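Local structure of 2-aminomuconate 6-semialdehyde dehydrogenase (Burkholderia cenocepacia, 4U3W) at residues 24-29 / 54-59; 167-172 / 235-240; 104-109 / 202-207; 85-90 / 213-218. The protein probably oxidises 2-aminomuconate 6-semialdehyde to 2-aminomuconate with a nicotinamide coenzyme, as a member of the aldehyde dehydrogenase family. One frame throughout, in Å; residues are numbered along the deposited sequence.

Contact 1: residues 24-29 / 54-59; sequences LRHYIN and CEADAA
Strands 23-28 and 49-54 run parallel in a small mixed sheet of four strands, and this contact lies where the second strand ends and the chain turns toward helix 58-76. C54 and H26 bury the most surface. L24 comes next and contributes mainly through its backbone. The C54 amide bonds to L24 O over 2.9 Å, nearly straight at the hydrogen (172°) and nearly along the C=O axis. L24 also pairs with D52, so its two backbone bonds go to residues two apart on the neighbouring strand, the normal parallel pattern.

Past this bond the chains separate, and the H26 ring bridges them. Its CG sits beside the backbone N (chi1 -43°), which swings the ring across to C54 and A56. NE2 lies 3.4 Å from C54 CB. The C54 sulfur is oblique to the ring, with SG 5.3 Å from its centroid.

The ring nitrogens are held from outside the two segments. ND1 accepts from the backbone N of H226, and NE2 bonds to S35 OG. This is consistent with a neutral ring carrying its proton on NE2. Both bonds fix the rotation of the buried imidazole. They leave its CE1 corner turned to the 54-56 backbone, 3.3 Å from C54 O, while H26 CE1 also meets the A56 methyl, CB, at 3.6 Å.

Contact 2: residues 167-172 / 235-240; sequences GIISPW and EFLTRH
L237 points its side chain from the helix at the end of strand 153-169. One methyl does the touching. L237 CD2 lies 4.1 Å from G167 CA, and I169 CG1 is also 4.1 Å from L237 CD2. G167 has no side chain, so the leucine meets bare backbone there. The I169 and L237 side chains slide past each other in opposite directions. Beyond them, I169 CD1 presses on T238 CG2 at 3.5 Å, tighter than usual for two carbons. These two side chains cross at about a right angle.

The helix 233-238 belongs to a beta-alpha-beta crossover from strand 222-224 to strand 245-249, in a Rossmann-like sheet. Strand 153-169 is a parallel neighbour of strand 245-249 and bonds to it through G167 and I169.

The T238 methyl is aimed by its hydroxyl. OG1 takes the crowded position between the backbone N and the carbonyl carbon (chi1 65°). From there T238 OG1 donates to E235 O at 2.7 Å, in the carbonyl plane and on a lone pair. The same oxygen accepts from R239 N, so two bonds grip it in the last turn. Further out, T238 also touches I246, and I169 touches F248, both on strand 245-249.

Contact 3: residues 104-109 / 202-207; sequences AAEVAD and PSSATL
The D109 carboxylate grips S203 with both oxygens. S203 OG donates to D109 OD1 at 2.8 Å, and S203 N donates to D109 OD2 at 2.9 Å with a fairly straight bond (160°). Both oxygens use their syn lone pairs, so the carboxylate faces the serine like a fork. D109 OD1 also bonds to N41 ND2, which helps to fix the rotation of the group.

E106 makes the third direct bond. Its chain is bent at chi2 (78°), which carries the carboxylate over to S204. S204 OG donates to E106 OE1 at 2.8 Å, from above the carboxylate plane. The other oxygen, OE2, is held by L176 N.

A water ties the two acids together. It donates to D109 OD2 at 2.6 Å and to E106 OE1, and it accepts from S204 N. Two successive amides at the start of the helix are thus satisfied by a carboxylate and a water. The helix end would probably stabilise the charged form of D109.

The packing is apolar beside this network. A105 CB meets L207 CD1 at 3.6 Å and S203 CB at 3.8 Å. This methyl lies where the segments come close, at an axis distance of 8.7 Å. The arrangement is a near-antiparallel helix pair (157°), in which acids on helix 99-110 meet the amino-terminal turn of helix 203-214.

Contact 4: residues 85-90 / 213-218; sequences AAWLHK and HDVGLP
The contact joins helix 81-96 to the chain leaving helix 203-214, and W87 carries most of it. No hydrogen bond crosses between the segments.

The aromatic part is a CH-pi contact. L217 has CG anti to its backbone N (chi1 -163°), and its CD1 methyl sits over one face of the indole. L217 CD1 is 4.0 Å from the centroid of the six-membered ring of W87, 28° off the normal. The methyl is offset toward the rim, and the two side chains cross obliquely. The W76 ring, outside the two segments, also meets the W87 ring.

The other apolar contacts are looser. W87 CZ2 and P218 CD approach tip to tip at 4.0 Å. P218 CD stands on the same side of the ring plane as L217 CD1, displaced toward the rim. V215 CG2 is 4.1 Å from W87 CZ3.

Two carbonyl oxygens also meet the indole. V215 O lies in the ring plane at the edge, 3.3 Å from W87 CZ3. G216 O is 3.3 Å from W87 CH2, in an oblique position. The backbone turn sets these oxygens. G216 has positive phi (80°) and closes a Schellman motif, with a weak bond from its N back to H213 O. A carbonyl of the other segment takes part too: K90 O lies 3.8 Å from V215 CG1.

The oxygens of V215 and G216 therefore meet ring carbons that bear hydrogens, where the indole is probably slightly positive. The contact rests on dispersion and weak electrostatics, with the six-membered half of the indole lodged against the helix exit.

How the contacts relate
Contacts 1 and 2 are buried, contact 3 is partly buried, and contact 4 lies at the surface. Contacts 3 and 4 use opposite ends of helix 203-214. Its start is held by acids and water, its exit by an indole and aliphatic groups. Contact 2 is wholly apolar across its segments, whereas contact 1 combines a strand bond with a bridging imidazole. Contact 1 touches all the others. F236 of contact 2 packs on A58, L24 packs on P202 of contact 3, and Y27 OH probably hydrogen-bonds to H213 ND1 of contact 4. Contacts 2 and 3 do not touch, with nearest atoms about 6 Å apart.

Contact 1: residues 24-29 / 54-59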
loop_
_atom_site.group_PDB
_atom_site.type_symbol
_atom_site.label_atom_id
_atom_site.label_comp_id
_atom_site.label_asym_id
_atom_site.label_seq_id
_atom_site.Cartn_x
_atom_site.Cartn_y
_atom_site.Cartn_z
ATOM N N LEU A 24 21.748 -15.683 38.136
ATOM C CA LEU A 24 20.847 -15.217 37.087
ATOM C C LEU A 24 19.653 -16.162 37.015
ATOM O O LEU A 24 19.789 -17.359 36.676
ATOM C CB LEU A 24 21.557 -15.127 35.732
ATOM C CG LEU A 24 22.789 -14.188 35.685
ATOM C CD1 LEU A 24 23.354 -14.087 34.262
ATOM C CD2 LEU A 24 22.435 -12.791 36.155
ATOM N N ARG A 25 18.505 -15.601 37.355
ATOM C CA ARG A 25 17.243 -16.329 37.454
ATOM C C ARG A 25 16.364 -16.151 36.209
ATOM O O ARG A 25 16.563 -15.194 35.411
ATOM C CB ARG A 25 16.494 -15.859 38.717
ATOM C CG ARG A 25 17.202 -16.207 40.067
ATOM C CD ARG A 25 16.423 -15.569 41.240
ATOM N NE ARG A 25 17.054 -15.825 42.541
ATOM C CZ ARG A 25 18.053 -15.104 43.038
ATOM N NH1 ARG A 25 18.525 -14.054 42.341
ATOM N NH2 ARG A 25 18.558 -15.408 44.247
ATOM N N HIS A 26 15.450 -17.109 36.014
ATOM C CA HIS A 26 14.385 -17.014 35.043
ATOM C C HIS A 26 13.424 -15.914 35.481
ATOM O O HIS A 26 13.399 -15.536 36.658
ATOM C CB HIS A 26 13.599 -18.351 34.898
ATOM C CG HIS A 26 14.489 -19.549 34.867
ATOM N ND1 HIS A 26 15.344 -19.814 33.820
ATOM C CD2 HIS A 26 14.683 -20.534 35.799
ATOM C CE1 HIS A 26 16.058 -20.904 34.114
ATOM N NE2 HIS A 26 15.645 -21.379 35.291
ATOM N N TYR A 27 12.609 -15.438 34.552
ATOM C CA TYR A 27 11.556 -14.474 34.899
ATOM C C TYR A 27 10.260 -15.030 34.369
ATOM O O TYR A 27 10.058 -15.093 33.160
ATOM C CB TYR A 27 11.834 -13.077 34.321
ATOM C CG TYR A 27 10.781 -12.039 34.730
ATOM C CD1 TYR A 27 10.774 -11.506 36.013
ATOM C CD2 TYR A 27 9.826 -11.577 33.824
ATOM C CE1 TYR A 27 9.802 -10.542 36.410
ATOM C CE2 TYR A 27 8.796 -10.604 34.218
ATOM C CZ TYR A 27 8.827 -10.107 35.524
ATOM O OH TYR A 27 7.923 -9.174 35.974
ATOM N N ILE A 28 9.388 -15.502 35.273
ATOM C CA ILE A 28 8.187 -16.198 34.816
ATOM C C ILE A 28 6.939 -15.709 35.547
ATOM O O ILE A 28 6.919 -15.679 36.784
ATOM C CB ILE A 28 8.377 -17.739 35.003
ATOM C CG1 ILE A 28 9.567 -18.248 34.148
ATOM C CG2 ILE A 28 7.108 -18.509 34.700
ATOM C CD1 ILE A 28 9.899 -19.779 34.427
ATOM N N ASN A 29 5.918 -15.304 34.796
ATOM C CA ASN A 29 4.665 -14.845 35.399
ATOM C C ASN A 29 4.893 -13.722 36.430
ATOM O O ASN A 29 4.379 -13.779 37.556
ATOM C CB ASN A 29 3.889 -16.034 36.054
ATOM C CG ASN A 29 2.391 -15.769 36.127
ATOM O OD1 ASN A 29 1.858 -14.951 35.359
ATOM N ND2 ASN A 29 1.690 -16.501 36.997
ATOM N N CYS A 54 20.752 -20.096 36.171
ATOM C CA CYS A 54 19.827 -21.209 36.387
ATOM C C CYS A 54 19.517 -21.933 35.070
ATOM O O CYS A 54 19.377 -21.314 34.011
ATOM C CB CYS A 54 18.522 -20.687 37.025
ATOM S SG CYS A 54 18.822 -20.051 38.676
ATOM N N GLU A 55 19.297 -23.231 35.133
ATOM C CA GLU A 55 18.983 -24.006 33.923
ATOM C C GLU A 55 17.534 -24.492 33.899
ATOM O O GLU A 55 17.139 -25.327 34.769
ATOM C CB GLU A 55 19.914 -25.218 33.863
ATOM C CG GLU A 55 19.629 -26.196 32.730
ATOM C CD GLU A 55 20.218 -25.706 31.379
ATOM O OE1 GLU A 55 21.346 -25.159 31.338
ATOM O OE2 GLU A 55 19.505 -25.828 30.377
ATOM N N ALA A 56 16.724 -24.061 32.937
ATOM C CA ALA A 56 15.289 -24.480 32.971
ATOM C C ALA A 56 15.052 -25.910 32.420
ATOM O O ALA A 56 15.454 -26.225 31.288
ATOM C CB ALA A 56 14.427 -23.487 32.184
ATOM N N ASP A 57 14.429 -26.784 33.209
ATOM C CA ASP A 57 14.105 -28.110 32.692
ATOM C C ASP A 57 12.744 -28.047 31.983
ATOM O O ASP A 57 12.066 -26.997 31.978
ATOM C CB ASP A 57 14.102 -29.179 33.810
ATOM C CG ASP A 57 12.981 -28.979 34.862
ATOM O OD1 ASP A 57 11.916 -28.428 34.569
ATOM O OD2 ASP A 57 13.169 -29.417 36.013
ATOM N N ALA A 58 12.328 -29.170 31.407
ATOM C CA ALA A 58 11.117 -29.184 30.590
ATOM C C ALA A 58 9.821 -28.807 31.367
ATOM O O ALA A 58 8.893 -28.229 30.771
ATOM C CB ALA A 58 10.955 -30.563 29.936
ATOM N N ALA A 59 9.738 -29.145 32.655
ATOM C CA ALA A 59 8.552 -28.762 33.455
ATOM C C ALA A 59 8.513 -27.232 33.638
ATOM O O ALA A 59 7.438 -26.606 33.522
ATOM C CB ALA A 59 8.530 -29.461 34.809
#

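Contact 2: residues 167-172 / 235-240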
loop_
_atom_site.group_PDB
_atom_site.type_symbol
_atom_site.label_atom_id
_atom_site.label_comp_id
_atom_site.label_asym_id
_atom_site.label_seq_id
_atom_site.Cartn_x
_atom_site.Cartn_y
_atom_site.Cartn_z
ATOM N N GLY A 167 7.649 -18.164 20.875
ATOM C CA GLY A 167 8.862 -18.672 21.476
ATOM C C GLY A 167 10.061 -18.063 20.736
ATOM O O GLY A 167 10.108 -18.118 19.510
ATOM N N ILE A 168 11.000 -17.480 21.485
ATOM C CA ILE A 168 12.116 -16.699 20.899
ATOM C C ILE A 168 13.431 -17.306 21.366
ATOM O O ILE A 168 13.706 -17.362 22.572
ATOM C CB ILE A 168 12.053 -15.212 21.305
ATOM C CG1 ILE A 168 10.801 -14.515 20.671
ATOM C CG2 ILE A 168 13.374 -14.471 20.865
ATOM C CD1 ILE A 168 10.604 -13.078 21.131
ATOM N N ILE A 169 14.220 -17.812 20.429
ATOM C CA ILE A 169 15.499 -18.381 20.780
ATOM C C ILE A 169 16.601 -17.517 20.132
ATOM O O ILE A 169 16.657 -17.423 18.911
ATOM C CB ILE A 169 15.603 -19.792 20.318
ATOM C CG1 ILE A 169 14.620 -20.661 21.161
ATOM C CG2 ILE A 169 16.987 -20.351 20.566
ATOM C CD1 ILE A 169 14.234 -21.902 20.500
ATOM N N SER A 170 17.421 -16.848 20.926
ATOM C CA SER A 170 18.295 -15.831 20.307
ATOM C C SER A 170 19.768 -16.169 20.478
ATOM O O SER A 170 20.149 -16.948 21.379
ATOM C CB SER A 170 17.961 -14.413 20.853
ATOM O OG SER A 170 18.279 -14.323 22.199
ATOM N N PRO A 171 20.607 -15.638 19.563
ATOM C CA PRO A 171 22.010 -16.036 19.474
ATOM C C PRO A 171 22.938 -15.258 20.430
ATOM O O PRO A 171 22.534 -14.270 21.055
ATOM C CB PRO A 171 22.359 -15.730 17.996
ATOM C CG PRO A 171 21.520 -14.504 17.696
ATOM C CD PRO A 171 20.217 -14.727 18.436
ATOM N N TRP A 172 24.200 -15.676 20.505
ATOM C CA TRP A 172 25.140 -15.032 21.402
ATOM C C TRP A 172 25.910 -13.862 20.769
ATOM O O TRP A 172 26.655 -13.151 21.466
ATOM C CB TRP A 172 26.171 -16.045 21.933
ATOM C CG TRP A 172 26.779 -16.978 20.898
ATOM C CD1 TRP A 172 26.465 -18.299 20.714
ATOM C CD2 TRP A 172 27.847 -16.687 19.967
ATOM N NE1 TRP A 172 27.232 -18.830 19.698
ATOM C CE2 TRP A 172 28.090 -17.870 19.227
ATOM C CE3 TRP A 172 28.618 -15.537 19.686
ATOM C CZ2 TRP A 172 29.077 -17.946 18.225
ATOM C CZ3 TRP A 172 29.605 -15.612 18.686
ATOM C CH2 TRP A 172 29.819 -16.801 17.957
ATOM N N GLU A 235 15.422 -26.566 23.010
ATOM C CA GLU A 235 14.674 -27.644 22.378
ATOM C C GLU A 235 13.294 -27.829 22.993
ATOM O O GLU A 235 12.302 -28.019 22.271
ATOM C CB GLU A 235 15.433 -28.966 22.498
ATOM C CG GLU A 235 14.684 -30.102 21.870
ATOM C CD GLU A 235 15.456 -31.401 21.962
ATOM O OE1 GLU A 235 14.854 -32.401 22.396
ATOM O OE2 GLU A 235 16.670 -31.420 21.676
ATOM N N PHE A 236 13.220 -27.829 24.323
ATOM C CA PHE A 236 11.924 -28.026 24.989
ATOM C C PHE A 236 10.900 -26.991 24.522
ATOM O O PHE A 236 9.710 -27.282 24.337
ATOM C CB PHE A 236 12.086 -27.926 26.494
ATOM C CG PHE A 236 13.146 -28.857 27.064
ATOM C CD1 PHE A 236 13.540 -29.992 26.377
ATOM C CD2 PHE A 236 13.737 -28.567 28.273
ATOM C CE1 PHE A 236 14.522 -30.826 26.870
ATOM C CE2 PHE A 236 14.719 -29.417 28.814
ATOM C CZ PHE A 236 15.125 -30.559 28.101
ATOM N N LEU A 237 11.373 -25.758 24.374
ATOM C CA LEU A 237 10.507 -24.646 23.956
ATOM C C LEU A 237 9.923 -24.904 22.560
ATOM O O LEU A 237 8.724 -24.731 22.317
ATOM C CB LEU A 237 11.316 -23.337 23.998
ATOM C CG LEU A 237 10.512 -22.109 23.555
ATOM C CD1 LEU A 237 9.180 -21.882 24.344
ATOM C CD2 LEU A 237 11.384 -20.927 23.735
ATOM N N THR A 238 10.758 -25.360 21.638
ATOM C CA THR A 238 10.314 -25.590 20.263
ATOM C C THR A 238 9.333 -26.735 20.101
ATOM O O THR A 238 8.543 -26.722 19.158
ATOM C CB THR A 238 11.513 -25.884 19.354
ATOM O OG1 THR A 238 12.115 -27.107 19.772
ATOM C CG2 THR A 238 12.560 -24.780 19.441
ATOM N N ARG A 239 9.407 -27.741 20.994
ATOM C CA ARG A 239 8.510 -28.872 20.909
ATOM C C ARG A 239 7.276 -28.639 21.761
ATOM O O ARG A 239 6.394 -29.521 21.856
ATOM C CB ARG A 239 9.225 -30.155 21.354
ATOM C CG ARG A 239 10.392 -30.532 20.449
ATOM C CD ARG A 239 10.996 -31.868 20.875
ATOM N NE ARG A 239 10.905 -31.979 22.331
ATOM C CZ ARG A 239 11.806 -32.561 23.107
ATOM N NH1 ARG A 239 12.877 -33.124 22.571
ATOM N NH2 ARG A 239 11.624 -32.588 24.421
ATOM N N HIS A 240 7.160 -27.474 22.394
ATOM C CA HIS A 240 5.982 -27.335 23.266
ATOM C C HIS A 240 4.671 -27.217 22.458
ATOM O O HIS A 240 4.562 -26.422 21.531
ATOM C CB HIS A 240 6.095 -26.142 24.178
ATOM C CG HIS A 240 5.160 -26.225 25.332
ATOM N ND1 HIS A 240 3.798 -26.003 25.208
ATOM C CD2 HIS A 240 5.376 -26.560 26.626
ATOM C CE1 HIS A 240 3.225 -26.147 26.390
ATOM N NE2 HIS A 240 4.153 -26.522 27.260
#

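Contact 3: residues 104-109 / 202-207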
loop_
_atom_site.group_PDB
_atom_site.type_symbol
_atom_site.label_atom_id
_atom_site.label_comp_id
_atom_site.label_asym_id
_atom_site.label_seq_id
_atom_site.Cartn_x
_atom_site.Cartn_y
_atom_site.Cartn_z
ATOM N N ALA A 104 27.555 -2.417 30.407
ATOM C CA ALA A 104 28.547 -3.207 31.154
ATOM C C ALA A 104 28.240 -4.731 31.130
ATOM O O ALA A 104 29.146 -5.549 31.073
ATOM C CB ALA A 104 28.621 -2.708 32.605
ATOM N N ALA A 105 26.953 -5.082 31.172
ATOM C CA ALA A 105 26.516 -6.479 31.092
ATOM C C ALA A 105 26.885 -7.052 29.712
ATOM O O ALA A 105 27.438 -8.133 29.608
ATOM C CB ALA A 105 24.992 -6.575 31.326
ATOM N N GLU A 106 26.608 -6.289 28.655
ATOM C CA GLU A 106 26.879 -6.745 27.312
ATOM C C GLU A 106 28.382 -6.926 27.106
ATOM O O GLU A 106 28.822 -7.959 26.582
ATOM C CB GLU A 106 26.318 -5.748 26.281
ATOM C CG GLU A 106 26.179 -6.312 24.874
ATOM C CD GLU A 106 24.934 -7.213 24.729
ATOM O OE1 GLU A 106 24.509 -7.831 25.716
ATOM O OE2 GLU A 106 24.375 -7.301 23.624
ATOM N N VAL A 107 29.167 -5.929 27.523
ATOM C CA VAL A 107 30.631 -6.021 27.475
ATOM C C VAL A 107 31.169 -7.225 28.285
ATOM O O VAL A 107 32.077 -7.959 27.826
ATOM C CB VAL A 107 31.276 -4.707 28.008
ATOM C CG1 VAL A 107 32.750 -4.866 28.145
ATOM C CG2 VAL A 107 30.927 -3.519 27.041
ATOM N N ALA A 108 30.620 -7.436 29.475
ATOM C CA ALA A 108 31.138 -8.531 30.328
ATOM C C ALA A 108 30.920 -9.898 29.668
ATOM O O ALA A 108 31.830 -10.739 29.675
ATOM C CB ALA A 108 30.481 -8.489 31.709
ATOM N N ASP A 109 29.725 -10.110 29.078
ATOM C CA ASP A 109 29.382 -11.355 28.385
ATOM C C ASP A 109 30.148 -11.583 27.079
ATOM O O ASP A 109 30.509 -12.721 26.762
ATOM C CB ASP A 109 27.882 -11.383 28.063
ATOM C CG ASP A 109 27.018 -11.799 29.252
ATOM O OD1 ASP A 109 27.528 -11.943 30.396
ATOM O OD2 ASP A 109 25.786 -11.887 29.029
ATOM N N PRO A 202 23.721 -14.452 28.871
ATOM C CA PRO A 202 22.477 -14.316 29.624
ATOM C C PRO A 202 22.219 -12.926 30.243
ATOM O O PRO A 202 21.099 -12.691 30.686
ATOM C CB PRO A 202 22.667 -15.349 30.761
ATOM C CG PRO A 202 24.184 -15.324 31.013
ATOM C CD PRO A 202 24.759 -15.205 29.621
ATOM N N SER A 203 23.245 -12.079 30.362
ATOM C CA SER A 203 23.178 -10.950 31.310
ATOM C C SER A 203 22.281 -9.800 30.866
ATOM O O SER A 203 21.457 -9.319 31.670
ATOM C CB SER A 203 24.585 -10.388 31.603
ATOM O OG SER A 203 25.395 -11.469 32.089
ATOM N N SER A 204 22.444 -9.321 29.624
ATOM C CA SER A 204 21.611 -8.200 29.181
ATOM C C SER A 204 20.133 -8.596 29.034
ATOM O O SER A 204 19.233 -7.773 29.304
ATOM C CB SER A 204 22.155 -7.575 27.874
ATOM O OG SER A 204 22.001 -8.409 26.728
ATOM N N ALA A 205 19.854 -9.836 28.645
ATOM C CA ALA A 205 18.442 -10.282 28.642
ATOM C C ALA A 205 17.836 -10.308 30.067
ATOM O O ALA A 205 16.659 -9.991 30.264
ATOM C CB ALA A 205 18.332 -11.684 27.981
ATOM N N THR A 206 18.644 -10.664 31.067
ATOM C CA THR A 206 18.160 -10.650 32.434
ATOM C C THR A 206 17.866 -9.199 32.883
ATOM O O THR A 206 16.844 -8.951 33.551
ATOM C CB THR A 206 19.156 -11.329 33.426
ATOM O OG1 THR A 206 19.493 -12.645 32.942
ATOM C CG2 THR A 206 18.487 -11.497 34.849
ATOM N N LEU A 207 18.723 -8.246 32.492
ATOM C CA LEU A 207 18.453 -6.839 32.814
ATOM C C LEU A 207 17.196 -6.399 32.130
ATOM O O LEU A 207 16.390 -5.596 32.684
ATOM C CB LEU A 207 19.648 -5.947 32.371
ATOM C CG LEU A 207 20.912 -6.134 33.213
ATOM C CD1 LEU A 207 21.982 -5.149 32.751
ATOM C CD2 LEU A 207 20.546 -5.870 34.653
HETATM O O HOH W 1 24.296 -10.262 27.560
#

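Contact 4: residues 85-90 / 213-218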
loop_
_atom_site.group_PDB
_atom_site.type_symbol
_atom_site.label_atom_id
_atom_site.label_comp_id
_atom_site.label_asym_id
_atom_site.label_seq_id
_atom_site.Cartn_x
_atom_site.Cartn_y
_atom_site.Cartn_z
ATOM N N ALA A 85 1.928 0.472 22.008
ATOM C CA ALA A 85 3.002 1.399 21.655
ATOM C C ALA A 85 3.442 2.104 22.914
ATOM O O ALA A 85 4.625 2.335 23.123
ATOM C CB ALA A 85 2.548 2.426 20.537
ATOM N N ALA A 86 2.501 2.427 23.790
ATOM C CA ALA A 86 2.909 3.074 25.016
ATOM C C ALA A 86 3.751 2.160 25.920
ATOM O O ALA A 86 4.669 2.642 26.562
ATOM C CB ALA A 86 1.689 3.599 25.773
ATOM N N TRP A 87 3.407 0.875 26.011
ATOM C CA TRP A 87 4.216 -0.064 26.784
ATOM C C TRP A 87 5.631 -0.124 26.198
ATOM O O TRP A 87 6.623 -0.096 26.916
ATOM C CB TRP A 87 3.575 -1.463 26.792
ATOM C CG TRP A 87 2.507 -1.663 27.866
ATOM C CD1 TRP A 87 1.165 -1.924 27.663
ATOM C CD2 TRP A 87 2.694 -1.621 29.300
ATOM N NE1 TRP A 87 0.516 -2.035 28.884
ATOM C CE2 TRP A 87 1.432 -1.870 29.895
ATOM C CE3 TRP A 87 3.807 -1.389 30.135
ATOM C CZ2 TRP A 87 1.252 -1.892 31.287
ATOM C CZ3 TRP A 87 3.637 -1.440 31.522
ATOM C CH2 TRP A 87 2.355 -1.682 32.087
ATOM N N LEU A 88 5.720 -0.216 24.880
ATOM C CA LEU A 88 7.037 -0.355 24.246
ATOM C C LEU A 88 7.942 0.884 24.465
ATOM O O LEU A 88 9.171 0.749 24.743
ATOM C CB LEU A 88 6.840 -0.666 22.754
ATOM C CG LEU A 88 6.876 -2.186 22.450
ATOM C CD1 LEU A 88 5.717 -2.955 23.041
ATOM C CD2 LEU A 88 6.993 -2.470 20.949
ATOM N N HIS A 89 7.339 2.085 24.442
ATOM C CA HIS A 89 8.113 3.258 24.769
ATOM C C HIS A 89 8.505 3.290 26.247
ATOM O O HIS A 89 9.584 3.756 26.575
ATOM C CB HIS A 89 7.348 4.538 24.398
ATOM C CG HIS A 89 7.482 4.914 22.955
ATOM N ND1 HIS A 89 8.661 5.394 22.415
ATOM C CD2 HIS A 89 6.585 4.874 21.936
ATOM C CE1 HIS A 89 8.484 5.625 21.124
ATOM N NE2 HIS A 89 7.232 5.323 20.811
ATOM N N LYS A 90 7.643 2.812 27.137
ATOM C CA LYS A 90 8.029 2.730 28.560
ATOM C C LYS A 90 9.221 1.807 28.749
ATOM O O LYS A 90 10.107 2.062 29.574
ATOM C CB LYS A 90 6.876 2.198 29.418
ATOM C CG LYS A 90 5.867 3.272 29.873
ATOM C CD LYS A 90 4.771 2.638 30.756
ATOM C CE LYS A 90 3.374 3.159 30.399
ATOM N NZ LYS A 90 2.979 4.489 30.971
ATOM N N HIS A 213 9.785 -5.902 34.554
ATOM C CA HIS A 213 9.263 -5.948 35.912
ATOM C C HIS A 213 9.067 -4.540 36.496
ATOM O O HIS A 213 8.014 -4.244 37.059
ATOM C CB HIS A 213 10.227 -6.749 36.804
ATOM C CG HIS A 213 9.629 -7.122 38.124
ATOM N ND1 HIS A 213 8.506 -7.911 38.223
ATOM C CD2 HIS A 213 9.985 -6.814 39.393
ATOM C CE1 HIS A 213 8.188 -8.073 39.495
ATOM N NE2 HIS A 213 9.077 -7.428 40.229
ATOM N N ASP A 214 10.073 -3.670 36.337
ATOM C CA ASP A 214 9.998 -2.347 36.939
ATOM C C ASP A 214 8.925 -1.464 36.281
ATOM O O ASP A 214 8.260 -0.682 36.972
ATOM C CB ASP A 214 11.372 -1.659 36.913
ATOM C CG ASP A 214 12.321 -2.193 37.983
ATOM O OD1 ASP A 214 11.856 -2.894 38.927
ATOM O OD2 ASP A 214 13.548 -1.926 37.878
ATOM N N VAL A 215 8.676 -1.618 34.987
ATOM C CA VAL A 215 7.638 -0.809 34.381
ATOM C C VAL A 215 6.253 -1.443 34.627
ATOM O O VAL A 215 5.225 -0.850 34.329
ATOM C CB VAL A 215 7.869 -0.590 32.860
ATOM C CG1 VAL A 215 9.286 -0.022 32.623
ATOM C CG2 VAL A 215 7.697 -1.874 32.089
ATOM N N GLY A 216 6.233 -2.658 35.169
ATOM C CA GLY A 216 4.969 -3.279 35.540
ATOM C C GLY A 216 4.205 -3.896 34.387
ATOM O O GLY A 216 2.981 -3.947 34.410
ATOM N N LEU A 217 4.915 -4.358 33.363
ATOM C CA LEU A 217 4.254 -5.139 32.330
ATOM C C LEU A 217 3.451 -6.314 32.986
ATOM O O LEU A 217 3.962 -6.949 33.903
ATOM C CB LEU A 217 5.310 -5.670 31.358
ATOM C CG LEU A 217 4.764 -6.164 30.025
ATOM C CD1 LEU A 217 4.317 -4.934 29.178
ATOM C CD2 LEU A 217 5.880 -6.943 29.364
ATOM N N PRO A 218 2.210 -6.580 32.550
ATOM C CA PRO A 218 1.399 -7.625 33.239
ATOM C C PRO A 218 2.076 -9.011 33.332
ATOM O O PRO A 218 2.840 -9.405 32.444
ATOM C CB PRO A 218 0.144 -7.704 32.390
ATOM C CG PRO A 218 -0.005 -6.291 31.797
ATOM C CD PRO A 218 1.420 -5.875 31.502
#